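Local coordinates for FAD-binding PCMH-type domain-containing protein (Gibberella zeae, PDB 6YJO) that probably oxidises oligosaccharides as a flavoenzyme, using an FAD cofactor covalently attached at two points, at residues Thr240-Trp250 against Gly283-Arg294. Sequence-based numbering, arbitrary orientation.
Sequences TVTPFSIELDW and GQTIQGVYYGTR
Two neighbouring antiparallel strands, 242-248 and 283-290, pair inside the seven-stranded sheet of this FAD-linked oxidoreductase, with reciprocal backbone hydrogen bonds at T242-Y290, F244-G288, I246-I286 and L248-Q284. The F244 ring lies across the partner backbone at G288. Its CG sits between its own backbone N and carbonyl carbon (chi1 63°), which swings the ring over the neighbouring strand, and G288 CA makes a CH-pi contact 4.0 Å from the F244 ring centroid. Glycine suits this place because a CB would press on the ring's CZ. Farther along the same face, the branched I286 touches two neighbours, its CG2 meeting I246 CD1 at 3.8 Å and its CG1 meeting L248 CD1 at 3.9 Å. Near each end a side chain bonds to the partner's backbone. Bent at chi2 (73°), Q284 brings OE1 to W250 N, 3.0 Å away and above the amide carbonyl plane, while its CG touches W250 CE3 obliquely. At the other end, T242 OG1 donates to G292 O over 2.7 Å; this short hydroxyl also bonds T317 OG1. Helix 294-308 covers the face carrying F244, I286 and Y290, and helix 320-326 packs against V241, V289 and Y291 near the T242 end; strands 314-315 and 273-280 flank the pair.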
loop_
_atom_site.group_PDB
_atom_site.type_symbol
_atom_site.label_atom_id
_atom_site.label_comp_id
_atom_site.label_asym_id
_atom_site.label_seq_id
_atom_site.Cartn_x
_atom_site.Cartn_y
_atom_site.Cartn_z
ATOM N N THR A 240 13.702 21.253 -4.563
ATOM C CA THR A 240 13.120 22.209 -3.626
ATOM C C THR A 240 11.831 21.599 -3.083
ATOM O O THR A 240 10.798 21.611 -3.760
ATOM C CB THR A 240 12.869 23.545 -4.323
ATOM O OG1 THR A 240 14.120 24.113 -4.731
ATOM C CG2 THR A 240 12.144 24.515 -3.406
ATOM N N VAL A 241 11.889 21.063 -1.866
ATOM C CA VAL A 241 10.776 20.332 -1.270
ATOM C C VAL A 241 10.592 20.819 0.161
ATOM O O VAL A 241 11.559 20.881 0.929
ATOM C CB VAL A 241 11.009 18.805 -1.314
ATOM C CG1 VAL A 241 11.787 18.426 -2.574
ATOM C CG2 VAL A 241 11.734 18.301 -0.073
ATOM N N THR A 242 9.356 21.168 0.512
ATOM C CA THR A 242 9.040 21.741 1.822
ATOM C C THR A 242 8.061 20.861 2.588
ATOM O O THR A 242 6.842 20.930 2.346
ATOM C CB THR A 242 8.459 23.147 1.660
ATOM O OG1 THR A 242 9.331 23.936 0.838
ATOM C CG2 THR A 242 8.293 23.825 3.020
ATOM N N PRO A 243 8.528 20.027 3.513
ATOM C CA PRO A 243 7.607 19.416 4.476
ATOM C C PRO A 243 7.007 20.471 5.394
ATOM O O PRO A 243 7.569 21.548 5.595
ATOM C CB PRO A 243 8.492 18.439 5.261
ATOM C CG PRO A 243 9.698 18.214 4.408
ATOM C CD PRO A 243 9.889 19.466 3.606
ATOM N N PHE A 244 5.837 20.153 5.946
ATOM C CA PHE A 244 5.190 21.043 6.902
ATOM C C PHE A 244 4.301 20.248 7.848
ATOM O O PHE A 244 3.835 19.155 7.525
ATOM C CB PHE A 244 4.366 22.127 6.194
ATOM C CG PHE A 244 3.220 21.596 5.362
ATOM C CD1 PHE A 244 3.425 21.171 4.060
ATOM C CD2 PHE A 244 1.934 21.547 5.878
ATOM C CE1 PHE A 244 2.374 20.697 3.293
ATOM C CE2 PHE A 244 0.881 21.071 5.116
ATOM C CZ PHE A 244 1.101 20.646 3.824
ATOM N N SER A 245 4.082 20.825 9.033
ATOM C CA SER A 245 3.089 20.355 9.988
ATOM C C SER A 245 2.280 21.540 10.494
ATOM O O SER A 245 2.779 22.665 10.559
ATOM C CB SER A 245 3.737 19.628 11.180
ATOM O OG SER A 245 4.312 20.549 12.090
ATOM N N ILE A 246 1.017 21.278 10.822
ATOM C CA ILE A 246 0.148 22.215 11.526
ATOM C C ILE A 246 -0.456 21.451 12.695
ATOM O O ILE A 246 -1.236 20.513 12.488
ATOM C CB ILE A 246 -0.963 22.787 10.630
ATOM C CG1 ILE A 246 -0.385 23.537 9.425
ATOM C CG2 ILE A 246 -1.866 23.693 11.453
ATOM C CD1 ILE A 246 -0.608 22.820 8.105
ATOM N N GLU A 247 -0.103 21.842 13.915
ATOM C CA GLU A 247 -0.626 21.202 15.112
ATOM C C GLU A 247 -1.943 21.848 15.520
ATOM O O GLU A 247 -2.095 23.073 15.468
ATOM C CB GLU A 247 0.383 21.301 16.255
ATOM C CG GLU A 247 1.765 20.773 15.907
ATOM C CD GLU A 247 2.718 20.838 17.084
ATOM O OE1 GLU A 247 2.288 21.265 18.176
ATOM O OE2 GLU A 247 3.897 20.458 16.919
ATOM N N LEU A 248 -2.897 21.013 15.926
ATOM C CA LEU A 248 -4.224 21.472 16.309
ATOM C C LEU A 248 -4.690 20.720 17.547
ATOM O O LEU A 248 -4.120 19.696 17.934
ATOM C CB LEU A 248 -5.240 21.271 15.179
ATOM C CG LEU A 248 -4.975 22.026 13.878
ATOM C CD1 LEU A 248 -4.508 21.060 12.796
ATOM C CD2 LEU A 248 -6.229 22.767 13.446
ATOM N N ASP A 249 -5.739 21.264 18.179
ATOM C CA ASP A 249 -6.444 20.599 19.278
ATOM C C ASP A 249 -7.939 20.923 19.135
ATOM O O ASP A 249 -8.498 21.771 19.838
ATOM C CB ASP A 249 -5.899 21.022 20.637
ATOM C CG ASP A 249 -6.528 20.249 21.773
ATOM O OD1 ASP A 249 -7.045 19.138 21.523
ATOM O OD2 ASP A 249 -6.521 20.757 22.910
ATOM N N TRP A 250 -8.589 20.224 18.208
ATOM C CA TRP A 250 -10.010 20.409 17.956
ATOM C C TRP A 250 -10.862 19.879 19.103
ATOM O O TRP A 250 -10.481 18.946 19.815
ATOM C CB TRP A 250 -10.421 19.673 16.683
ATOM C CG TRP A 250 -10.004 20.308 15.401
ATOM C CD1 TRP A 250 -9.669 21.613 15.192
ATOM C CD2 TRP A 250 -9.884 19.651 14.137
ATOM N NE1 TRP A 250 -9.347 21.807 13.870
ATOM C CE2 TRP A 250 -9.470 20.617 13.202
ATOM C CE3 TRP A 250 -10.086 18.337 13.708
ATOM C CZ2 TRP A 250 -9.254 20.310 11.860
ATOM C CZ3 TRP A 250 -9.873 18.033 12.379
ATOM C CH2 TRP A 250 -9.462 19.015 11.469
ATOM N N GLY A 283 -5.187 14.839 20.103
ATOM C CA GLY A 283 -5.007 15.996 19.252
ATOM C C GLY A 283 -4.848 15.584 17.806
ATOM O O GLY A 283 -4.855 14.397 17.463
ATOM N N GLN A 284 -4.698 16.601 16.958
ATOM C CA GLN A 284 -4.587 16.424 15.520
ATOM C C GLN A 284 -3.317 17.091 15.002
ATOM O O GLN A 284 -2.731 17.958 15.659
ATOM C CB GLN A 284 -5.802 17.007 14.784
ATOM C CG GLN A 284 -7.141 16.384 15.161
ATOM C CD GLN A 284 -7.611 16.801 16.544
ATOM O OE1 GLN A 284 -7.204 17.844 17.064
ATOM N NE2 GLN A 284 -8.469 15.987 17.150
ATOM N N THR A 285 -2.898 16.672 13.809
ATOM C CA THR A 285 -1.744 17.270 13.139
ATOM C C THR A 285 -1.959 17.175 11.637
ATOM O O THR A 285 -1.942 16.074 11.079
ATOM C CB THR A 285 -0.441 16.579 13.535
ATOM O OG1 THR A 285 -0.224 16.712 14.946
ATOM C CG2 THR A 285 0.738 17.193 12.782
ATOM N N ILE A 286 -2.151 18.319 10.986
ATOM C CA ILE A 286 -2.154 18.378 9.528
ATOM C C ILE A 286 -0.709 18.483 9.060
ATOM O O ILE A 286 0.010 19.413 9.440
ATOM C CB ILE A 286 -2.996 19.556 9.018
ATOM C CG1 ILE A 286 -4.479 19.301 9.303
ATOM C CG2 ILE A 286 -2.785 19.760 7.516
ATOM C CD1 ILE A 286 -5.379 20.474 8.991
ATOM N N GLN A 287 -0.280 17.526 8.242
ATOM C CA GLN A 287 1.103 17.429 7.802
ATOM C C GLN A 287 1.139 16.983 6.345
ATOM O O GLN A 287 0.295 16.197 5.904
ATOM C CB GLN A 287 1.883 16.439 8.677
ATOM C CG GLN A 287 1.385 14.991 8.571
ATOM C CD GLN A 287 1.874 14.108 9.706
ATOM O OE1 GLN A 287 2.402 14.595 10.702
ATOM N NE2 GLN A 287 1.696 12.797 9.557
ATOM N N GLY A 288 2.135 17.462 5.611
ATOM C CA GLY A 288 2.251 17.108 4.212
ATOM C C GLY A 288 3.546 17.602 3.609
ATOM O O GLY A 288 4.508 17.895 4.322
ATOM N N VAL A 289 3.560 17.685 2.275
ATOM C CA VAL A 289 4.740 18.093 1.520
ATOM C C VAL A 289 4.301 18.985 0.365
ATOM O O VAL A 289 3.375 18.640 -0.377
ATOM C CB VAL A 289 5.530 16.886 0.978
ATOM C CG1 VAL A 289 6.664 17.371 0.075
ATOM C CG2 VAL A 289 6.070 16.027 2.117
ATOM N N TYR A 290 4.971 20.124 0.210
ATOM C CA TYR A 290 4.763 21.025 -0.917
ATOM C C TYR A 290 6.052 21.088 -1.722
ATOM O O TYR A 290 7.088 21.526 -1.209
ATOM C CB TYR A 290 4.360 22.424 -0.441
ATOM C CG TYR A 290 4.040 23.382 -1.566
ATOM C CD1 TYR A 290 2.774 23.409 -2.139
ATOM C CD2 TYR A 290 5.001 24.263 -2.057
ATOM C CE1 TYR A 290 2.476 24.281 -3.170
ATOM C CE2 TYR A 290 4.710 25.143 -3.087
ATOM C CZ TYR A 290 3.447 25.148 -3.639
ATOM O OH TYR A 290 3.149 26.016 -4.665
ATOM N N TYR A 291 5.994 20.639 -2.972
ATOM C CA TYR A 291 7.157 20.677 -3.857
ATOM C C TYR A 291 7.277 22.093 -4.407
ATOM O O TYR A 291 6.766 22.430 -5.478
ATOM C CB TYR A 291 7.032 19.620 -4.946
ATOM C CG TYR A 291 6.962 18.232 -4.351
ATOM C CD1 TYR A 291 8.086 17.651 -3.775
ATOM C CD2 TYR A 291 5.769 17.519 -4.325
ATOM C CE1 TYR A 291 8.029 16.396 -3.209
ATOM C CE2 TYR A 291 5.705 16.260 -3.760
ATOM C CZ TYR A 291 6.838 15.704 -3.205
ATOM O OH TYR A 291 6.782 14.447 -2.637
ATOM N N GLY A 292 7.975 22.924 -3.644
ATOM C CA GLY A 292 8.078 24.336 -3.944
ATOM C C GLY A 292 8.665 25.068 -2.753
ATOM O O GLY A 292 9.136 24.450 -1.793
ATOM N N THR A 293 8.616 26.395 -2.828
ATOM C CA THR A 293 9.222 27.229 -1.801
ATOM C C THR A 293 8.270 27.420 -0.622
ATOM O O THR A 293 7.056 27.226 -0.725
ATOM C CB THR A 293 9.615 28.592 -2.375
ATOM O OG1 THR A 293 8.436 29.349 -2.674
ATOM C CG2 THR A 293 10.439 28.421 -3.645
ATOM N N ARG A 294 8.845 27.806 0.521
ATOM C CA ARG A 294 8.029 28.071 1.702
ATOM C C ARG A 294 6.989 29.147 1.415
ATOM O O ARG A 294 5.801 28.975 1.717
ATOM C CB ARG A 294 8.916 28.486 2.879
ATOM C CG ARG A 294 8.146 29.037 4.088
ATOM C CD ARG A 294 7.126 28.030 4.623
ATOM N NE ARG A 294 6.230 28.623 5.614
ATOM C CZ ARG A 294 6.513 28.750 6.907
ATOM N NH1 ARG A 294 7.677 28.334 7.388
ATOM N NH2 ARG A 294 5.627 29.301 7.726
#